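Local coordinates for protein dihydroxyacetone kinase (Citrobacter freundii, PDB 1UN8) that phosphorylates dihydroxyacetone with ATP to give dihydroxyacetone phosphate, working as a homodimer that depends on divalent magnesium or calcium ions, at residues Ala153-Ile156 with Leu157-Ile161; Leu176-Ala179 with Gln180-Ala183; Ile228-Asn232 with Ser233-Val237; Ser370-Glu373 with Thr374-Asn377; Ala502-Gly505 with Ala506-Thr509. All coordinates share one frame; numbering follows the deposited sequence.

Contact 1 (Ala153-Ile156 with Leu157-Ile161); sequences AGTI and LVHKI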
# COMPACT_ATOMS: atom_id res chain seq x y z
N ALA A 153 -0.43 2.75 15.47
CA ALA A 153 -1.72 2.47 14.83
C ALA A 153 -2.98 2.55 15.69
O ALA A 153 -3.98 3.14 15.27
CB ALA A 153 -1.66 1.13 14.12
N GLY A 154 -2.94 1.96 16.88
CA GLY A 154 -4.11 1.96 17.74
C GLY A 154 -4.71 3.33 17.97
O GLY A 154 -5.89 3.46 18.26
N THR A 155 -3.89 4.37 17.85
CA THR A 155 -4.36 5.72 18.06
C THR A 155 -5.67 6.00 17.33
O THR A 155 -6.57 6.60 17.90
CB THR A 155 -3.31 6.76 17.59
OG1 THR A 155 -2.09 6.60 18.32
CG2 THR A 155 -3.85 8.18 17.77
N ILE A 156 -5.79 5.56 16.09
CA ILE A 156 -7.01 5.84 15.36
C ILE A 156 -8.22 5.14 15.97
O ILE A 156 -9.35 5.60 15.80
CB ILE A 156 -6.90 5.46 13.86
CG1 ILE A 156 -6.66 3.96 13.72
CG2 ILE A 156 -5.83 6.31 13.19
CD1 ILE A 156 -7.44 3.33 12.56
N LEU A 157 -8.01 4.04 16.67
CA LEU A 157 -9.15 3.38 17.29
C LEU A 157 -9.63 4.32 18.39
O LEU A 157 -10.81 4.33 18.74
CB LEU A 157 -8.76 2.03 17.88
CG LEU A 157 -8.34 0.98 16.87
CD1 LEU A 157 -8.09 -0.33 17.61
CD2 LEU A 157 -9.41 0.80 15.79
N VAL A 158 -8.71 5.12 18.92
CA VAL A 158 -9.05 6.07 19.96
C VAL A 158 -9.84 7.21 19.31
O VAL A 158 -10.82 7.70 19.89
CB VAL A 158 -7.79 6.62 20.66
CG1 VAL A 158 -8.16 7.73 21.63
CG2 VAL A 158 -7.10 5.50 21.42
N HIS A 159 -9.44 7.62 18.12
CA HIS A 159 -10.16 8.69 17.42
C HIS A 159 -11.61 8.25 17.23
O HIS A 159 -12.54 9.01 17.45
CB HIS A 159 -9.56 8.96 16.03
CG HIS A 159 -8.23 9.65 16.05
ND1 HIS A 159 -7.70 10.23 17.19
CD2 HIS A 159 -7.36 9.93 15.05
CE1 HIS A 159 -6.56 10.83 16.89
NE2 HIS A 159 -6.33 10.66 15.60
N LYS A 160 -11.78 6.99 16.83
CA LYS A 160 -13.10 6.42 16.57
C LYS A 160 -14.05 6.55 17.75
O LYS A 160 -15.20 6.98 17.60
CB LYS A 160 -12.96 4.95 16.19
CG LYS A 160 -14.18 4.36 15.49
CD LYS A 160 -14.51 5.16 14.23
CE LYS A 160 -15.68 4.54 13.48
NZ LYS A 160 -16.95 4.56 14.27
N ILE A 161 -13.58 6.15 18.92
CA ILE A 161 -14.38 6.22 20.13
C ILE A 161 -14.64 7.67 20.54
O ILE A 161 -15.78 8.05 20.85
CB ILE A 161 -13.69 5.45 21.28
CG1 ILE A 161 -14.04 3.96 21.16
CG2 ILE A 161 -14.08 6.04 22.62
CD1 ILE A 161 -15.32 3.59 21.88

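Contact 2 (Leu176-Ala179 with Gln180-Ala183); sequences LREA and QYAA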
# COMPACT_ATOMS: atom_id res chain seq x y z
N LEU A 176 -13.35 12.73 26.87
CA LEU A 176 -12.07 12.36 27.45
C LEU A 176 -12.15 11.03 28.19
O LEU A 176 -11.33 10.14 27.98
CB LEU A 176 -11.60 13.45 28.41
CG LEU A 176 -10.39 13.18 29.32
CD1 LEU A 176 -9.16 12.91 28.48
CD2 LEU A 176 -10.15 14.40 30.21
N ARG A 177 -13.15 10.89 29.05
CA ARG A 177 -13.33 9.68 29.83
C ARG A 177 -13.34 8.45 28.93
O ARG A 177 -12.56 7.52 29.13
CB ARG A 177 -14.65 9.74 30.61
CG ARG A 177 -14.77 8.70 31.73
CD ARG A 177 -16.24 8.38 32.09
NE ARG A 177 -16.78 7.24 31.33
CZ ARG A 177 -16.29 5.99 31.36
NH1 ARG A 177 -15.23 5.69 32.12
NH2 ARG A 177 -16.86 5.03 30.64
N GLU A 178 -14.23 8.45 27.95
CA GLU A 178 -14.37 7.34 27.02
C GLU A 178 -13.12 7.12 26.17
O GLU A 178 -12.71 5.99 25.94
CB GLU A 178 -15.58 7.59 26.11
CG GLU A 178 -16.94 7.57 26.82
CD GLU A 178 -17.26 6.23 27.44
OE1 GLU A 178 -16.84 5.18 26.89
OE2 GLU A 178 -17.95 6.21 28.48
N ALA A 179 -12.54 8.23 25.71
CA ALA A 179 -11.34 8.19 24.89
C ALA A 179 -10.22 7.51 25.67
O ALA A 179 -9.48 6.68 25.13
CB ALA A 179 -10.93 9.60 24.52
N GLN A 180 -10.09 7.88 26.94
CA GLN A 180 -9.06 7.29 27.78
C GLN A 180 -9.37 5.81 27.98
O GLN A 180 -8.48 4.96 27.96
CB GLN A 180 -9.00 8.02 29.12
CG GLN A 180 -8.10 7.35 30.18
CD GLN A 180 -6.61 7.33 29.81
OE1 GLN A 180 -5.93 8.35 29.85
NE2 GLN A 180 -6.11 6.15 29.46
N TYR A 181 -10.65 5.50 28.15
CA TYR A 181 -11.07 4.12 28.36
C TYR A 181 -10.68 3.27 27.14
O TYR A 181 -10.21 2.14 27.29
CB TYR A 181 -12.59 4.05 28.58
CG TYR A 181 -13.10 2.67 28.96
CD1 TYR A 181 -12.66 2.04 30.13
CD2 TYR A 181 -14.02 2.00 28.16
CE1 TYR A 181 -13.12 0.76 30.48
CE2 TYR A 181 -14.49 0.73 28.50
CZ TYR A 181 -14.04 0.12 29.66
OH TYR A 181 -14.52 -1.13 30.00
N ALA A 182 -10.88 3.82 25.95
CA ALA A 182 -10.52 3.10 24.74
C ALA A 182 -9.00 2.89 24.71
O ALA A 182 -8.51 1.78 24.50
CB ALA A 182 -10.97 3.87 23.50
N ALA A 183 -8.26 3.97 24.92
CA ALA A 183 -6.81 3.89 24.93
C ALA A 183 -6.36 2.75 25.83
O ALA A 183 -5.65 1.84 25.38
CB ALA A 183 -6.22 5.22 25.41

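Contact 3 (Ile228-Asn232 with Ser233-Val237); sequences IDTQN and SAQVV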
# COMPACT_ATOMS: atom_id res chain seq x y z
N ILE A 228 13.87 -10.88 15.04
CA ILE A 228 13.44 -12.27 14.88
C ILE A 228 14.32 -12.91 13.81
O ILE A 228 14.51 -12.32 12.74
CB ILE A 228 11.95 -12.39 14.40
CG1 ILE A 228 10.95 -11.79 15.40
CG2 ILE A 228 11.60 -13.84 14.25
CD1 ILE A 228 11.53 -10.83 16.37
N ASP A 229 14.85 -14.10 14.08
CA ASP A 229 15.73 -14.80 13.16
C ASP A 229 15.06 -15.40 11.93
O ASP A 229 15.62 -16.28 11.28
CB ASP A 229 16.51 -15.90 13.90
CG ASP A 229 15.65 -17.10 14.27
OD1 ASP A 229 14.42 -16.93 14.42
OD2 ASP A 229 16.20 -18.20 14.43
N THR A 230 13.86 -14.93 11.61
CA THR A 230 13.16 -15.44 10.43
C THR A 230 12.15 -14.41 9.95
O THR A 230 11.84 -13.45 10.66
CB THR A 230 12.41 -16.75 10.74
OG1 THR A 230 11.86 -17.27 9.53
CG2 THR A 230 11.29 -16.52 11.75
N GLN A 231 11.64 -14.61 8.74
CA GLN A 231 10.64 -13.73 8.16
C GLN A 231 9.37 -14.53 7.92
O GLN A 231 8.39 -14.01 7.39
CB GLN A 231 11.12 -13.14 6.84
CG GLN A 231 12.33 -12.23 6.99
CD GLN A 231 12.67 -11.54 5.69
OE1 GLN A 231 12.00 -11.73 4.67
NE2 GLN A 231 13.72 -10.71 5.72
N ASN A 232 9.40 -15.79 8.33
CA ASN A 232 8.26 -16.68 8.18
C ASN A 232 7.00 -16.06 8.76
O ASN A 232 6.93 -15.77 9.96
CB ASN A 232 8.56 -18.02 8.85
CG ASN A 232 7.38 -18.96 8.78
OD1 ASN A 232 6.38 -18.78 9.48
ND2 ASN A 232 7.47 -19.96 7.90
N SER A 233 5.99 -15.88 7.92
CA SER A 233 4.73 -15.27 8.35
C SER A 233 4.07 -15.90 9.58
O SER A 233 3.63 -15.18 10.48
CB SER A 233 3.74 -15.23 7.17
OG SER A 233 3.51 -16.53 6.65
N ALA A 234 4.01 -17.22 9.62
CA ALA A 234 3.38 -17.88 10.75
C ALA A 234 4.13 -17.68 12.06
O ALA A 234 3.55 -17.38 13.11
CB ALA A 234 3.23 -19.35 10.46
N GLN A 235 5.45 -17.85 12.01
CA GLN A 235 6.26 -17.70 13.19
C GLN A 235 6.18 -16.27 13.67
O GLN A 235 5.92 -16.00 14.85
CB GLN A 235 7.70 -18.11 12.88
CG GLN A 235 7.84 -19.62 12.64
CD GLN A 235 9.22 -20.02 12.17
OE1 GLN A 235 10.22 -19.74 12.83
NE2 GLN A 235 9.29 -20.68 11.01
N VAL A 236 6.37 -15.33 12.75
CA VAL A 236 6.30 -13.92 13.11
C VAL A 236 4.95 -13.54 13.71
O VAL A 236 4.89 -12.88 14.74
CB VAL A 236 6.61 -13.02 11.89
CG1 VAL A 236 6.44 -11.56 12.26
CG2 VAL A 236 8.02 -13.29 11.41
N VAL A 237 3.85 -13.94 13.08
CA VAL A 237 2.55 -13.58 13.61
C VAL A 237 2.25 -14.24 14.96
O VAL A 237 1.67 -13.60 15.84
CB VAL A 237 1.42 -13.90 12.60
CG1 VAL A 237 0.06 -13.78 13.27
CG2 VAL A 237 1.50 -12.92 11.45

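Contact 4 (Ser370-Glu373 with Thr374-Asn377); sequences SDLE and THLN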
# COMPACT_ATOMS: atom_id res chain seq x y z
N SER A 370 9.84 -37.36 -36.19
CA SER A 370 10.73 -38.10 -35.31
C SER A 370 12.16 -38.13 -35.83
O SER A 370 13.10 -37.90 -35.07
CB SER A 370 10.23 -39.54 -35.12
OG SER A 370 10.95 -40.20 -34.10
N ASP A 371 12.32 -38.38 -37.12
CA ASP A 371 13.64 -38.44 -37.73
C ASP A 371 14.42 -37.13 -37.64
O ASP A 371 15.65 -37.12 -37.57
CB ASP A 371 13.53 -38.83 -39.20
CG ASP A 371 13.05 -40.26 -39.39
OD1 ASP A 371 12.72 -40.62 -40.55
OD2 ASP A 371 13.01 -41.02 -38.40
N LEU A 372 13.69 -36.01 -37.66
CA LEU A 372 14.29 -34.69 -37.63
C LEU A 372 14.76 -34.15 -36.28
O LEU A 372 15.25 -33.02 -36.21
CB LEU A 372 13.31 -33.68 -38.24
CG LEU A 372 12.99 -33.79 -39.73
CD1 LEU A 372 11.70 -33.05 -40.05
CD2 LEU A 372 14.15 -33.23 -40.54
N GLU A 373 14.63 -34.95 -35.22
CA GLU A 373 14.98 -34.48 -33.88
C GLU A 373 16.29 -33.71 -33.72
O GLU A 373 16.28 -32.53 -33.36
CB GLU A 373 14.97 -35.63 -32.87
CG GLU A 373 15.18 -35.16 -31.43
CD GLU A 373 15.04 -36.27 -30.39
OE1 GLU A 373 15.19 -35.97 -29.18
OE2 GLU A 373 14.77 -37.43 -30.77
N THR A 374 17.41 -34.36 -33.99
CA THR A 374 18.68 -33.70 -33.83
C THR A 374 18.89 -32.51 -34.77
O THR A 374 19.47 -31.49 -34.36
CB THR A 374 19.84 -34.71 -33.99
OG1 THR A 374 21.08 -34.00 -34.11
CG2 THR A 374 19.62 -35.60 -35.20
N HIS A 375 18.41 -32.60 -36.01
CA HIS A 375 18.56 -31.50 -36.94
C HIS A 375 17.77 -30.28 -36.47
O HIS A 375 18.26 -29.14 -36.54
CB HIS A 375 18.09 -31.89 -38.35
CG HIS A 375 18.11 -30.75 -39.33
ND1 HIS A 375 19.27 -30.07 -39.66
CD2 HIS A 375 17.12 -30.16 -40.03
CE1 HIS A 375 18.98 -29.11 -40.52
NE2 HIS A 375 17.68 -29.14 -40.76
N LEU A 376 16.55 -30.51 -35.99
CA LEU A 376 15.73 -29.41 -35.52
C LEU A 376 16.27 -28.80 -34.23
O LEU A 376 16.05 -27.60 -33.96
CB LEU A 376 14.27 -29.86 -35.35
CG LEU A 376 13.54 -30.22 -36.65
CD1 LEU A 376 12.11 -30.62 -36.35
CD2 LEU A 376 13.55 -29.04 -37.60
N ASN A 377 16.98 -29.59 -33.43
CA ASN A 377 17.56 -29.07 -32.20
C ASN A 377 18.72 -28.16 -32.58
O ASN A 377 18.90 -27.07 -32.02
CB ASN A 377 18.06 -30.19 -31.29
CG ASN A 377 16.93 -30.90 -30.57
OD1 ASN A 377 15.92 -30.28 -30.22
ND2 ASN A 377 17.10 -32.19 -30.32

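Contact 5 (Ala502-Gly505 with Ala506-Thr509); sequences AQAG and AERT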
# COMPACT_ATOMS: atom_id res chain seq x y z
N ALA A 502 5.16 -24.14 -48.64
CA ALA A 502 5.72 -24.24 -47.30
C ALA A 502 7.23 -24.01 -47.36
O ALA A 502 7.80 -23.27 -46.55
CB ALA A 502 5.42 -25.62 -46.70
N GLN A 503 7.87 -24.65 -48.33
CA GLN A 503 9.31 -24.55 -48.51
C GLN A 503 9.76 -23.10 -48.72
O GLN A 503 10.77 -22.67 -48.15
CB GLN A 503 9.74 -25.42 -49.69
CG GLN A 503 11.23 -25.43 -49.99
CD GLN A 503 12.08 -25.84 -48.80
OE1 GLN A 503 11.64 -26.60 -47.94
NE2 GLN A 503 13.31 -25.36 -48.76
N ALA A 504 9.00 -22.34 -49.51
CA ALA A 504 9.35 -20.93 -49.75
C ALA A 504 9.26 -20.18 -48.43
O ALA A 504 10.14 -19.39 -48.09
CB ALA A 504 8.40 -20.32 -50.77
N GLY A 505 8.18 -20.43 -47.70
CA GLY A 505 7.98 -19.78 -46.42
C GLY A 505 9.09 -20.11 -45.44
O GLY A 505 9.55 -19.23 -44.70
N ALA A 506 9.52 -21.36 -45.41
CA ALA A 506 10.59 -21.75 -44.50
C ALA A 506 11.85 -20.99 -44.90
O ALA A 506 12.61 -20.51 -44.06
CB ALA A 506 10.84 -23.24 -44.58
N GLU A 507 12.06 -20.88 -46.21
CA GLU A 507 13.22 -20.18 -46.73
C GLU A 507 13.19 -18.71 -46.31
O GLU A 507 14.22 -18.15 -45.98
CB GLU A 507 13.28 -20.33 -48.26
CG GLU A 507 13.81 -21.70 -48.69
CD GLU A 507 13.50 -22.05 -50.13
OE1 GLU A 507 14.06 -23.06 -50.62
OE2 GLU A 507 12.69 -21.34 -50.76
N ARG A 508 12.00 -18.11 -46.31
CA ARG A 508 11.89 -16.71 -45.91
C ARG A 508 12.39 -16.49 -44.47
O ARG A 508 12.95 -15.44 -44.16
CB ARG A 508 10.44 -16.20 -46.05
CG ARG A 508 10.05 -15.89 -47.49
CD ARG A 508 8.68 -15.23 -47.60
NE ARG A 508 7.57 -16.17 -47.46
CZ ARG A 508 7.04 -16.87 -48.46
NH1 ARG A 508 7.51 -16.74 -49.69
NH2 ARG A 508 6.03 -17.70 -48.22
N THR A 509 12.22 -17.49 -43.61
CA THR A 509 12.66 -17.36 -42.21
C THR A 509 14.17 -17.33 -42.09
O THR A 509 14.71 -16.91 -41.07
CB THR A 509 12.10 -18.48 -41.29
OG1 THR A 509 12.82 -19.70 -41.49
CG2 THR A 509 10.64 -18.71 -41.56

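Contact 1 (Ala153-Ile156 with Leu157-Ile161)
The N-terminal end of helix 155-167, in the DhaK domain, sets Thr155 beside His159 one turn on and winds up through shared carbonyls. Leu157 N donates to Gly154 O at 2.7 Å, but the donor stands 50° out of the carbonyl plane, as expected for a tight turn between residues three apart. Val158 N divides its hydrogen between two weak bonds, to Gly154 O and to Thr155 O. Regular spacing is reached with His159 N, which meets Thr155 O at 3.1 Å in the carbonyl plane, and with Lys160 N, bonded to Ile156 O at 3.0 Å with an N-H...O angle of 159°.

The side chains of Thr155 and His159 run alongside each other and point the same way. Because Thr155 CG2 is anti to the backbone N, the methyl reaches the imidazole rather than the hydroxyl doing so; it sits 4.3 Å from the His159 ring centroid and 29° off the normal, an off-centre CH-pi contact. Thr155 O lies over one face of the same ring, 3.8 Å above its plane and toward the rim. Ile156 CG2 comes to 4.3 Å from His159 CD2.

The polar ends are bonded to residues beyond the turn: Thr155 OG1 to Ile152 O, His159 NE2 to His65 ND1, and Lys160 NZ to Ala317 O and Thr320 O. The side chain of Thr155 also lies about 3 Å from that of Lys109, a substrate-binding residue. The chemistry implies a buried turn whose imidazole is held by the Thr155 methyl and carbonyl oxygen together with the NE2 bond to His65, close to the dihydroxyacetone site.

Contact 2 (Leu176-Ala179 with Gln180-Ala183)
Ala179 O receives Ala183 N at 3.0 Å with a nearly straight N-H...O angle of 171°, one of four bonds between residues four apart that run through the whole turn: Gln180 N to Leu176 O, Tyr181 N to Arg177 O and Ala182 N to Glu178 O are the others. The tight side is set by buried alanines. Ala182 CB lies 3.6 Å from Ala179 O, while Ala182 also rests on Ile161 and Ala179 on Leu135.

The other side is looser. The exposed Arg177 bends across to the following Glu178, which packs on helix 155-167 and borders the exposed flank. Arg177 NH2 meets Glu178 OE2 at 2.7 Å in a salt bridge, standing 50° out of the carboxylate plane, and Arg177 NE adds a weak second bond to the same oxygen. Arg177 CZ lies on the side of the Tyr181 ring face, 5.7 Å from the centroid, so any cation-pi attraction is weak at most. A chi1 of -173° carries the Tyr181 ring outward to Glu311 and Glu312. Gln180 is exposed, with NE2 bonded to Ser184 OG.

The pattern is that of an amphipathic helix in an alpha/beta domain, packed on strand 132-137 and helix 155-167.

Contact 3 (Ile228-Asn232 with Ser233-Val237)
Asn232 OD1 accepts from Gln235 N at 2.9 Å, with an N-H...O angle of 168°, which makes Asn232 the N-cap of helix 233-247. The same oxygen lies 2.8 Å from Ala234 N. With CG placed opposite the backbone N about the first side-chain bond, the carboxamide swings over the start of the helix, where amide hydrogens lack carbonyl partners from a preceding turn. The main chain adds Val236 N to Asn232 O at 2.9 Å, an almost straight bond of 170°, so side chain and backbone of one residue together engage the first turn.

Two residues back, Thr230 OG1 accepts from Asn232 N at 3.1 Å and forms an ST turn that braces the capping residue from the loop side. The far nitrogen of the cap, Asn232 ND2, bonds Asn7 OD1 of the second subunit.

Packing extends outward from the cap. Gln235 extends beyond CG and crosses the Asn232 side chain at about a right angle, bringing NE2 to 3.4 Å from Asn232 CG with the two amide planes 36° apart. Its OE1 comes to 3.6 Å from Thr230 CG2. Val236 CG2 lies against Asn232 O at 3.1 Å, with Thr230 O farther off at 3.9 Å.

The capped turn leads from strand 226-228, which pairs through Ile228 with Ala213, into helix 233-247. Ser233 OG bonds Glu275 and ties the helix start to helix 266-277, while Gln231 OE1 accepts from Phe4 N of the second subunit, placing this turn at the dimer interface.

Contact 4 (Ser370-Glu373 with Thr374-Asn377)
Two backbone bonds carry Leu372 and Glu373 into the start of helix 373-381. Leu376 N donates to Leu372 O at 2.8 Å, with an N-H...O angle of 165°, and Asn377 N donates to Glu373 O at 3.0 Å, less straight at 142°. The chain has just left helix 356-371, so these bonds re-establish helical spacing after the break at Leu372.

Apolar contact lies on one flank. Leu376 CD1 packs 3.8 Å from Leu372 CB, and Leu372 CD2 reaches to 4.3 Å from His375 CD2. This flank meets helix 534-547, with Leu372 on Met541 and Leu376 on Gln537 and Arg538.

Polar side chains occupy another flank. Glu373 and Asn377 run side by side, pointing the same way, with Asn377 ND2 3.7 Å from Glu373 CG and the carboxylate and amide planes 72° apart. Glu373 is fully extended, and its carboxylate thereby reaches Arg397, to which OE2 forms a salt bridge. Ser390 OG bonds both Glu373 OE1 and Asn377 ND2, spanning the pair.

Arg397 would be expected to favour the charged form of Glu373, and Ser390 OG ties the two side-chain ends together, which probably limits their movement. Asn377 places this polar network near the ATP-binding Asp387, its side chain about 4 Å from that residue's, and Leu376 brings the apolar flank equally near the ATP-binding Pro534.

Contact 5 (Ala502-Gly505 with Ala506-Thr509)
Ala502 O takes the shortest sound backbone bond between the two segments, from Ala506 N at 2.8 Å. Glu507 N to Gln503 O and Arg508 N to Ala504 O follow at 2.9 Å each, then a weak bond from Thr509 N to Gly505 O.

A side-chain bond reinforces one turn: Gln503 NE2 donates to Glu507 OE1 at 3.1 Å. The hydrogen-bonded oxygen lies close to the Gln503 amide plane, yet the nitrogen stands 54° out of the Glu507 carboxylate plane, and the two groups are almost perpendicular, 87° apart. Gln503 bends at chi2 (56°) to turn its amide toward the glutamate.

Arg508, which also touches a crystal neighbour, bends at chi3 and has one guanidinium face over the backbone: Ala504 C is beneath its centre, and Arg508 NH2 lies 3.4 Å from Gly505 CA. Gly505, without a side chain, leaves that approach clear.

At the end of the segment Thr509 OG1 donates to Ala506 O at 2.7 Å, in the carbonyl plane on a lone pair, and also bonds Asp533 N. Helix 495-511 belongs to the eight-helix barrel of the DhaL domain; helices 478-490 and 534-547 pack against it, with Ala502 on Ala480 and Ala484 and Ala506 on Ala536, and Thr509 links it to the ATP-binding Asp533.

From the N terminus the five contacts come in series; none nests within or crosses another, and each is a local turn or cap that closes no long loop. Contacts 1 and 2 lie on successive helices, 155-167 and 172-184, and touch directly: Ile161 CB is 3.9 Å from Ala182 CB. Contact 3, in the same domain with its centre about 27 Å from that of contact 1, joins strand 226-228 to helix 233-247 at the dimer interface. Contacts 4 and 5 belong to the helical barrel, their centres about 18 Å apart, and both approach the ATP site. About 70 Å separates the centres of contacts 1 and 4.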